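Local coordinates for enoyl-CoA hydratase subunit II (PDB 2EJ5), which probably acts on enoyl-CoA thioesters as a member of the enoyl-CoA hydratase/isomerase family, with a likely part in phenylacetic acid catabolism, at residues H75-V78 against L79-R82; L112-C116 against D117-L121; H142-Y145 against L146-V150; E226-C229 against Q230-A233. All coordinates share one frame; numbering follows the deposited sequence.

Interaction 1 of 4, residues H75-V78 against L79-R82; sequences HGDV and LRSR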
# COMPACT_ATOMS: atom_id res chain seq x y z
N HIS A 75 -18.31 -9.84 22.83
CA HIS A 75 -17.83 -9.78 21.44
C HIS A 75 -16.36 -10.16 21.30
O HIS A 75 -15.95 -10.75 20.28
CB HIS A 75 -18.09 -8.40 20.86
CG HIS A 75 -19.55 -8.08 20.73
ND1 HIS A 75 -20.32 -7.67 21.80
CD2 HIS A 75 -20.38 -8.13 19.66
CE1 HIS A 75 -21.56 -7.48 21.39
NE2 HIS A 75 -21.63 -7.74 20.10
N GLY A 76 -15.57 -9.84 22.31
CA GLY A 76 -14.16 -10.22 22.31
C GLY A 76 -13.97 -11.71 22.31
O GLY A 76 -13.16 -12.25 21.54
N ASP A 77 -14.70 -12.39 23.20
CA ASP A 77 -14.66 -13.84 23.37
C ASP A 77 -15.16 -14.53 22.11
O ASP A 77 -14.61 -15.54 21.72
CB ASP A 77 -15.54 -14.28 24.57
CG ASP A 77 -15.03 -13.72 25.92
OD1 ASP A 77 -13.79 -13.50 26.05
OD2 ASP A 77 -15.88 -13.51 26.84
N VAL A 78 -16.24 -14.00 21.51
CA VAL A 78 -16.71 -14.52 20.22
C VAL A 78 -15.52 -14.53 19.23
O VAL A 78 -15.12 -15.58 18.70
CB VAL A 78 -17.92 -13.68 19.69
CG1 VAL A 78 -18.18 -13.96 18.22
CG2 VAL A 78 -19.16 -13.97 20.51
N LEU A 79 -14.88 -13.38 19.05
CA LEU A 79 -13.72 -13.29 18.15
C LEU A 79 -12.55 -14.21 18.49
O LEU A 79 -12.07 -14.95 17.61
CB LEU A 79 -13.26 -11.84 17.99
CG LEU A 79 -14.18 -11.01 17.09
CD1 LEU A 79 -13.99 -9.52 17.33
CD2 LEU A 79 -13.98 -11.38 15.58
N ARG A 80 -12.08 -14.20 19.74
CA ARG A 80 -10.89 -15.01 20.05
C ARG A 80 -11.17 -16.50 20.04
O ARG A 80 -10.30 -17.29 19.69
CB ARG A 80 -10.15 -14.54 21.33
CG ARG A 80 -10.72 -14.95 22.64
CD ARG A 80 -9.80 -14.49 23.82
NE ARG A 80 -9.36 -13.10 23.69
CZ ARG A 80 -10.08 -12.04 24.05
NH1 ARG A 80 -11.29 -12.20 24.58
NH2 ARG A 80 -9.59 -10.82 23.89
N SER A 81 -12.38 -16.91 20.39
CA SER A 81 -12.63 -18.35 20.50
C SER A 81 -13.11 -19.01 19.20
O SER A 81 -12.78 -20.17 18.94
CB SER A 81 -13.63 -18.63 21.61
OG SER A 81 -14.88 -18.12 21.23
N ARG A 82 -13.89 -18.28 18.41
CA ARG A 82 -14.43 -18.78 17.15
C ARG A 82 -13.63 -18.33 15.90
O ARG A 82 -13.22 -19.17 15.07
CB ARG A 82 -15.89 -18.32 17.01
CG ARG A 82 -16.89 -19.05 17.96
CD ARG A 82 -18.27 -18.37 17.93
NE ARG A 82 -18.73 -18.20 16.56
CZ ARG A 82 -19.74 -17.43 16.16
NH1 ARG A 82 -20.48 -16.74 17.02
NH2 ARG A 82 -20.01 -17.34 14.87

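Interaction 2 of 4, residues L112-C116 against D117-L121; sequences LALAC and DFRLL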
# COMPACT_ATOMS: atom_id res chain seq x y z
N LEU A 112 -13.72 -12.50 5.37
CA LEU A 112 -13.28 -13.78 4.83
C LEU A 112 -12.80 -13.62 3.36
O LEU A 112 -11.76 -14.16 2.99
CB LEU A 112 -14.43 -14.82 4.88
CG LEU A 112 -14.02 -16.22 4.41
CD1 LEU A 112 -12.93 -16.82 5.26
CD2 LEU A 112 -15.25 -17.17 4.43
N ALA A 113 -13.58 -12.91 2.55
CA ALA A 113 -13.21 -12.72 1.14
C ALA A 113 -11.87 -11.96 0.98
O ALA A 113 -11.02 -12.33 0.17
CB ALA A 113 -14.34 -12.02 0.37
N LEU A 114 -11.66 -10.93 1.81
CA LEU A 114 -10.42 -10.15 1.77
C LEU A 114 -9.21 -10.98 2.16
O LEU A 114 -8.08 -10.68 1.73
CB LEU A 114 -10.55 -8.95 2.72
CG LEU A 114 -11.68 -7.95 2.51
CD1 LEU A 114 -11.60 -6.82 3.56
CD2 LEU A 114 -11.65 -7.37 1.07
N ALA A 115 -9.41 -12.00 3.01
CA ALA A 115 -8.30 -12.86 3.47
C ALA A 115 -7.86 -13.90 2.44
O ALA A 115 -6.79 -14.54 2.60
CB ALA A 115 -8.64 -13.54 4.83
N CYS A 116 -8.67 -14.11 1.41
CA CYS A 116 -8.32 -15.07 0.36
C CYS A 116 -7.32 -14.47 -0.62
O CYS A 116 -7.14 -13.28 -0.64
CB CYS A 116 -9.57 -15.56 -0.37
SG CYS A 116 -10.64 -16.54 0.76
N ASP A 117 -6.69 -15.31 -1.44
CA ASP A 117 -5.62 -14.86 -2.35
C ASP A 117 -6.18 -14.21 -3.63
O ASP A 117 -5.57 -13.26 -4.17
CB ASP A 117 -4.71 -16.04 -2.76
CG ASP A 117 -4.13 -16.76 -1.56
OD1 ASP A 117 -3.57 -16.09 -0.66
OD2 ASP A 117 -4.23 -18.01 -1.52
N PHE A 118 -7.29 -14.74 -4.11
CA PHE A 118 -7.98 -14.21 -5.29
C PHE A 118 -9.45 -14.08 -4.96
O PHE A 118 -9.97 -14.89 -4.14
CB PHE A 118 -7.83 -15.19 -6.48
CG PHE A 118 -6.40 -15.51 -6.84
CD1 PHE A 118 -5.67 -14.66 -7.69
CD2 PHE A 118 -5.79 -16.66 -6.35
CE1 PHE A 118 -4.36 -14.94 -8.05
CE2 PHE A 118 -4.47 -16.96 -6.71
CZ PHE A 118 -3.75 -16.10 -7.57
N ARG A 119 -10.13 -13.09 -5.56
CA ARG A 119 -11.56 -12.86 -5.34
C ARG A 119 -12.23 -12.76 -6.73
O ARG A 119 -11.94 -11.83 -7.49
CB ARG A 119 -11.83 -11.53 -4.58
CG ARG A 119 -11.61 -11.60 -3.02
CD ARG A 119 -11.41 -10.20 -2.37
NE ARG A 119 -10.12 -9.73 -2.83
CZ ARG A 119 -8.96 -10.21 -2.37
NH1 ARG A 119 -8.96 -11.11 -1.41
NH2 ARG A 119 -7.81 -9.80 -2.88
N LEU A 120 -13.03 -13.77 -7.07
CA LEU A 120 -13.76 -13.78 -8.33
C LEU A 120 -15.16 -13.36 -7.94
O LEU A 120 -15.81 -14.05 -7.18
CB LEU A 120 -13.80 -15.20 -8.94
CG LEU A 120 -12.48 -15.93 -9.17
CD1 LEU A 120 -12.72 -17.36 -9.74
CD2 LEU A 120 -11.56 -15.11 -10.13
N LEU A 121 -15.60 -12.23 -8.46
CA LEU A 121 -16.91 -11.73 -8.09
C LEU A 121 -17.88 -12.01 -9.24
O LEU A 121 -17.61 -11.68 -10.38
CB LEU A 121 -16.85 -10.24 -7.82
CG LEU A 121 -16.53 -9.74 -6.40
CD1 LEU A 121 -15.36 -10.40 -5.68
CD2 LEU A 121 -16.31 -8.23 -6.50
O HOH W 1 -5.52 -16.59 1.87
O HOH W 2 -5.45 -10.70 -1.69

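Interaction 3 of 4, residues H142-Y145 against L146-V150; sequences HLYY and LPRLV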
# COMPACT_ATOMS: atom_id res chain seq x y z
N HIS A 142 -10.23 -7.79 9.27
CA HIS A 142 -10.65 -6.89 8.22
C HIS A 142 -9.66 -5.74 8.02
O HIS A 142 -9.20 -5.52 6.92
CB HIS A 142 -12.01 -6.29 8.57
CG HIS A 142 -12.80 -5.82 7.40
ND1 HIS A 142 -12.65 -4.57 6.83
CD2 HIS A 142 -13.81 -6.42 6.73
CE1 HIS A 142 -13.50 -4.43 5.84
NE2 HIS A 142 -14.24 -5.53 5.77
N LEU A 143 -9.34 -5.02 9.10
CA LEU A 143 -8.49 -3.86 9.03
C LEU A 143 -6.99 -4.17 8.96
O LEU A 143 -6.17 -3.26 8.86
CB LEU A 143 -8.82 -2.88 10.17
CG LEU A 143 -10.26 -2.35 10.13
CD1 LEU A 143 -10.48 -1.51 11.41
CD2 LEU A 143 -10.56 -1.55 8.90
N TYR A 144 -6.64 -5.44 9.01
CA TYR A 144 -5.27 -5.84 8.73
C TYR A 144 -5.16 -6.02 7.22
O TYR A 144 -4.20 -5.54 6.60
CB TYR A 144 -4.92 -7.17 9.45
CG TYR A 144 -3.44 -7.51 9.31
CD1 TYR A 144 -2.48 -6.99 10.21
CD2 TYR A 144 -2.99 -8.34 8.26
CE1 TYR A 144 -1.11 -7.31 10.07
CE2 TYR A 144 -1.63 -8.65 8.11
CZ TYR A 144 -0.70 -8.14 9.01
OH TYR A 144 0.65 -8.46 8.83
N TYR A 145 -6.15 -6.69 6.62
CA TYR A 145 -6.10 -6.93 5.17
C TYR A 145 -6.39 -5.72 4.31
O TYR A 145 -5.76 -5.52 3.27
CB TYR A 145 -7.09 -8.04 4.80
CG TYR A 145 -6.64 -9.35 5.41
CD1 TYR A 145 -5.48 -9.96 4.99
CD2 TYR A 145 -7.37 -9.96 6.43
CE1 TYR A 145 -5.04 -11.17 5.57
CE2 TYR A 145 -6.93 -11.15 7.04
CZ TYR A 145 -5.78 -11.76 6.58
OH TYR A 145 -5.33 -12.95 7.15
N LEU A 146 -7.39 -4.96 4.73
CA LEU A 146 -8.00 -3.97 3.83
C LEU A 146 -7.00 -2.87 3.46
O LEU A 146 -6.89 -2.56 2.30
CB LEU A 146 -9.28 -3.39 4.42
CG LEU A 146 -10.11 -2.51 3.50
CD1 LEU A 146 -10.43 -3.25 2.11
CD2 LEU A 146 -11.38 -2.00 4.26
N PRO A 147 -6.31 -2.25 4.43
CA PRO A 147 -5.37 -1.21 3.96
C PRO A 147 -4.22 -1.79 3.13
O PRO A 147 -3.64 -1.05 2.33
CB PRO A 147 -4.80 -0.61 5.25
CG PRO A 147 -5.65 -1.13 6.36
CD PRO A 147 -6.29 -2.40 5.89
N ARG A 148 -3.88 -3.07 3.33
CA ARG A 148 -2.86 -3.73 2.48
C ARG A 148 -3.35 -3.97 1.05
O ARG A 148 -2.54 -4.33 0.18
CB ARG A 148 -2.35 -5.06 3.05
CG ARG A 148 -1.60 -4.94 4.42
CD ARG A 148 -0.47 -3.96 4.42
NE ARG A 148 0.07 -3.88 5.80
CZ ARG A 148 -0.00 -4.89 6.67
NH1 ARG A 148 -0.50 -6.01 6.23
NH2 ARG A 148 0.45 -4.76 7.92
N LEU A 149 -4.66 -3.81 0.81
CA LEU A 149 -5.20 -3.94 -0.53
C LEU A 149 -5.54 -2.60 -1.15
O LEU A 149 -5.33 -2.40 -2.36
CB LEU A 149 -6.47 -4.79 -0.55
CG LEU A 149 -6.33 -6.24 -0.13
CD1 LEU A 149 -7.70 -6.90 0.06
CD2 LEU A 149 -5.48 -6.97 -1.14
N VAL A 150 -6.09 -1.69 -0.33
CA VAL A 150 -6.60 -0.44 -0.89
C VAL A 150 -5.95 0.85 -0.34
O VAL A 150 -6.32 1.93 -0.78
CB VAL A 150 -8.17 -0.34 -0.78
CG1 VAL A 150 -8.86 -1.48 -1.55
CG2 VAL A 150 -8.59 -0.40 0.64

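Interaction 4 of 4, residues E226-C229 against Q230-A233; sequences EAEC and QRIA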
# COMPACT_ATOMS: atom_id res chain seq x y z
N GLU A 226 13.99 -15.14 1.98
CA GLU A 226 13.81 -15.43 0.57
C GLU A 226 14.76 -16.52 0.06
O GLU A 226 14.36 -17.41 -0.72
CB GLU A 226 14.06 -14.14 -0.20
CG GLU A 226 13.92 -14.26 -1.69
CD GLU A 226 14.44 -12.97 -2.36
OE1 GLU A 226 15.62 -12.96 -2.73
OE2 GLU A 226 13.67 -11.99 -2.47
N ALA A 227 16.03 -16.41 0.45
CA ALA A 227 17.07 -17.35 0.01
C ALA A 227 16.75 -18.75 0.50
O ALA A 227 16.87 -19.72 -0.25
CB ALA A 227 18.44 -16.89 0.55
N GLU A 228 16.29 -18.86 1.75
CA GLU A 228 15.83 -20.16 2.26
C GLU A 228 14.64 -20.75 1.46
O GLU A 228 14.63 -21.94 1.15
CB GLU A 228 15.50 -20.07 3.75
CG GLU A 228 15.15 -21.43 4.42
CD GLU A 228 16.11 -22.60 4.05
OE1 GLU A 228 17.36 -22.40 3.98
OE2 GLU A 228 15.60 -23.72 3.83
N CYS A 229 13.65 -19.92 1.12
CA CYS A 229 12.51 -20.39 0.31
C CYS A 229 12.90 -20.90 -1.05
O CYS A 229 12.32 -21.88 -1.53
CB CYS A 229 11.45 -19.29 0.17
SG CYS A 229 10.64 -19.04 1.73
N GLN A 230 13.89 -20.26 -1.66
CA GLN A 230 14.33 -20.57 -3.00
C GLN A 230 15.18 -21.83 -3.00
O GLN A 230 15.17 -22.53 -3.99
CB GLN A 230 15.13 -19.43 -3.63
CG GLN A 230 15.24 -19.52 -5.16
CD GLN A 230 13.92 -19.22 -5.83
OE1 GLN A 230 12.90 -19.95 -5.65
NE2 GLN A 230 13.90 -18.13 -6.59
N ARG A 231 15.96 -22.08 -1.92
CA ARG A 231 16.69 -23.36 -1.78
C ARG A 231 15.68 -24.48 -1.81
O ARG A 231 15.84 -25.43 -2.58
CB ARG A 231 17.57 -23.40 -0.50
CG ARG A 231 18.36 -24.68 -0.29
CD ARG A 231 18.88 -24.82 1.13
NE ARG A 231 17.78 -25.04 2.08
CZ ARG A 231 17.22 -26.22 2.36
NH1 ARG A 231 17.65 -27.34 1.77
NH2 ARG A 231 16.22 -26.27 3.24
N ILE A 232 14.61 -24.33 -1.04
CA ILE A 232 13.48 -25.29 -1.06
C ILE A 232 12.80 -25.43 -2.45
O ILE A 232 12.64 -26.56 -2.94
CB ILE A 232 12.39 -25.00 0.04
CG1 ILE A 232 13.02 -24.99 1.46
CG2 ILE A 232 11.22 -26.02 -0.05
CD1 ILE A 232 12.28 -24.11 2.50
N ALA A 233 12.40 -24.31 -3.08
CA ALA A 233 11.70 -24.45 -4.36
C ALA A 233 12.62 -25.15 -5.36
O ALA A 233 12.17 -25.93 -6.19
CB ALA A 233 11.21 -23.07 -4.91

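Interaction 1 of 4, residues H75-V78 against L79-R82
His75, Gly76, Asp77 and Val78 each offer a carbonyl oxygen to the amide four residues on, beginning with a nearly straight bond from Leu79 N to His75 O (3.1 Å, 171°), while residues 79-82 include a wider, pi-type turn. Asp77 O receives a second donor: Ser81 N and Ser81 OG come to it from opposite faces of the carbonyl plane, with Ser81 OG 2.6 Å from Asp77 O. The hydroxyl gets there because chi1 of 68° sets it between the backbone N and carbonyl carbon of Ser81. These residues form the opening turns of helix 75-92 in the crotonase fold, just after the unmodelled residues 67-73. Arg80 bends at chi3 and runs beside Asp77, so that NH1 meets OD1 of Asp77 at 3.2 Å, a salt bridge whose hydrogen bond is weak because it is strongly bent, with OD1 at the guanidinium edge and in its plane. Gly76 O lies over one face of the same guanidinium, which also has a long, weak ion pair with Glu224 of the second subunit. An alanine at Arg80 is likely to leave the Asp77 carboxylate without its positive mate. On another side of the helix Val78 and Arg82 point the same way, CG1 of Val78 resting 3.8 Å from NH1 of Arg82. The latter guanidinium makes its main polar bond to Glu64, through NH2.

Interaction 2 of 4, residues L112-C116 against D117-L121
Arg119, near the start of strand 118-122, reaches back to the last turn of helix 108-115 and ties the two together at a tight helix-to-strand junction of the crotonase fold. Its NH1 serves two carbonyls, Ala113 O in the last turn and Cys116 O just past the helix end. Ala113 O lies 2.9 Å from NH1 of Arg119, in the guanidinium plane and on a fairly straight bond (159°). Cys116 O is equally near NH1 of Arg119, at 2.9 Å, but there the donor stands well above the carbonyl plane. Ala113 O also accepts Cys116 N, so it is shared between the backbone turn and the arginine. A bend at chi3 (-70°) brings the guanidinium round, with CG and CD of Arg119 both 3.3 Å from Ala113 O. Water extends the grip: one molecule accepts from Arg119 NH2 at 2.8 Å and donates a hydrogen bond to Cys116 O. A second water joins Ala115 O to Asp117 OD1, weakly at the aspartate, whose main charge partner is Lys208 through OD2. With NE bonded to Leu175 O, the guanidinium is held on several sides. A leucine in place of Arg119 would probably leave Ala113 O and Cys116 O without this donor and let the turn shift against the strand. The junction leads from helix 108-115 into the central sheet, where strand 118-122 lies next to 97-101; helix 142-150 packs against Leu114 and Ala115, and the Phe118 ring meets that of Phe192 edge-to-face.

Interaction 3 of 4, residues H142-Y145 against L146-V150
Tyr144 and Arg148, one turn apart on helix 142-150, form a cation-pi pair in which CZ of Arg148 stands 4.4 Å from the centroid of the Tyr144 ring, 21° off its normal. The planes are almost perpendicular (88°), so the guanidinium presents its edge to the ring face. NH1 of Arg148 comes nearest, 3.4 Å from CE2 of Tyr144 and displaced toward the rim. Tyr144 puts its ring there with CG anti to the backbone N (chi1 -173°), while Arg148 bends at chi2. A long, weak ion pair with Glu215 gives that guanidinium a further charged neighbour.

Nonpolar packing has the same four-residue spacing: His142 and Leu146 point the same way, and CD2 of Leu146 touches CE1 of the His142 ring at 3.6 Å. ND1 of His142 is buried here without a polar partner, whereas NE2 is satisfied elsewhere.

Among backbone bonds, Leu146 N donates to His142 O at 2.9 Å. Pro147 has no amide hydrogen for the turn before it, and its CD instead sits 3.1 Å from Leu143 O. That oxygen is taken up by Ser214 OG of the second subunit, but Tyr144 O, buried beneath CG of Arg148, has no partner in the model. Such a proline-kinked helix, with Phe219 of the second subunit edge-to-face on Tyr144 and the third subunit at Arg148 and Leu149, belongs to the subunit contacts of a crotonase-fold trimer.

Interaction 4 of 4, residues E226-C229 against Q230-A233
Glu228 OE2 is gripped by two nitrogens of Arg231, three residues further along helix 219-235. The shorter bond runs from NH2 of Arg231 to OE2 of Glu228 at 2.7 Å (156°), using the syn lone pair of the carboxylate oxygen. NE of Arg231 reaches the same OE2 of Glu228 at 3.1 Å and also makes a weak bond to OE1, at 3.3 Å. The grip is therefore side-on, with OE2 lying in the guanidinium plane, although the two flat groups are turned 36° against each other. Glu228 sends CG anti to its backbone N and then bends at chi2 (45°), which turns the carboxylate along the helix toward Arg231. Its OE2 also lies 3.6 Å from CD1 of Ile232, the methyl end of a side chain that lies against the carboxylate.

The backbone follows the i to i+4 pattern: Gln230, Arg231, Ile232 and Ala233 donate to Glu226, Ala227, Glu228 and Cys229, with Gln230 N also bonding weakly to Ala227 O. Ile232 N to Glu228 O is the longest of the four i to i+4 bonds at 3.2 Å, and Ala233 N to Cys229 O the shortest at 2.9 Å.

Glu226 and Gln230 are buried against the third subunit, where Glu226 accepts from Gly141 N and Gln230 NE2 donates to Asp139 OD2. Cys229 and Ile232 pack on Leu206 of helix 201-216. The ion pair is an ordinary i to i+3 salt bridge; it is the bonds to Gly141 and Asp139 of the third subunit that place helix 219-235 among the C-terminal trimer-forming helices of the crotonase fold.

Interactions 2 and 3 share one core, with centres 12 Å apart: Leu114 CD1 packs on His142 NE2 at 3.7 Å and Ala115 CB on Tyr145 CE2 at the same distance. Interaction 1 stands apart, its nearest atoms about 8 Å from interaction 3. Interaction 4 is remote within the chain, its centre 36 Å from that of interaction 1, yet in the trimer helix 75-92 of one subunit meets helix 219-235 of the second subunit: Leu79 and Arg80 pack on its Gln230 and Ala227. No ligand marks the active site, but in crotonase relatives the helix equivalent to 108-115 begins near the oxyanion hole, so interaction 2 probably lies at the far end of that helix from it.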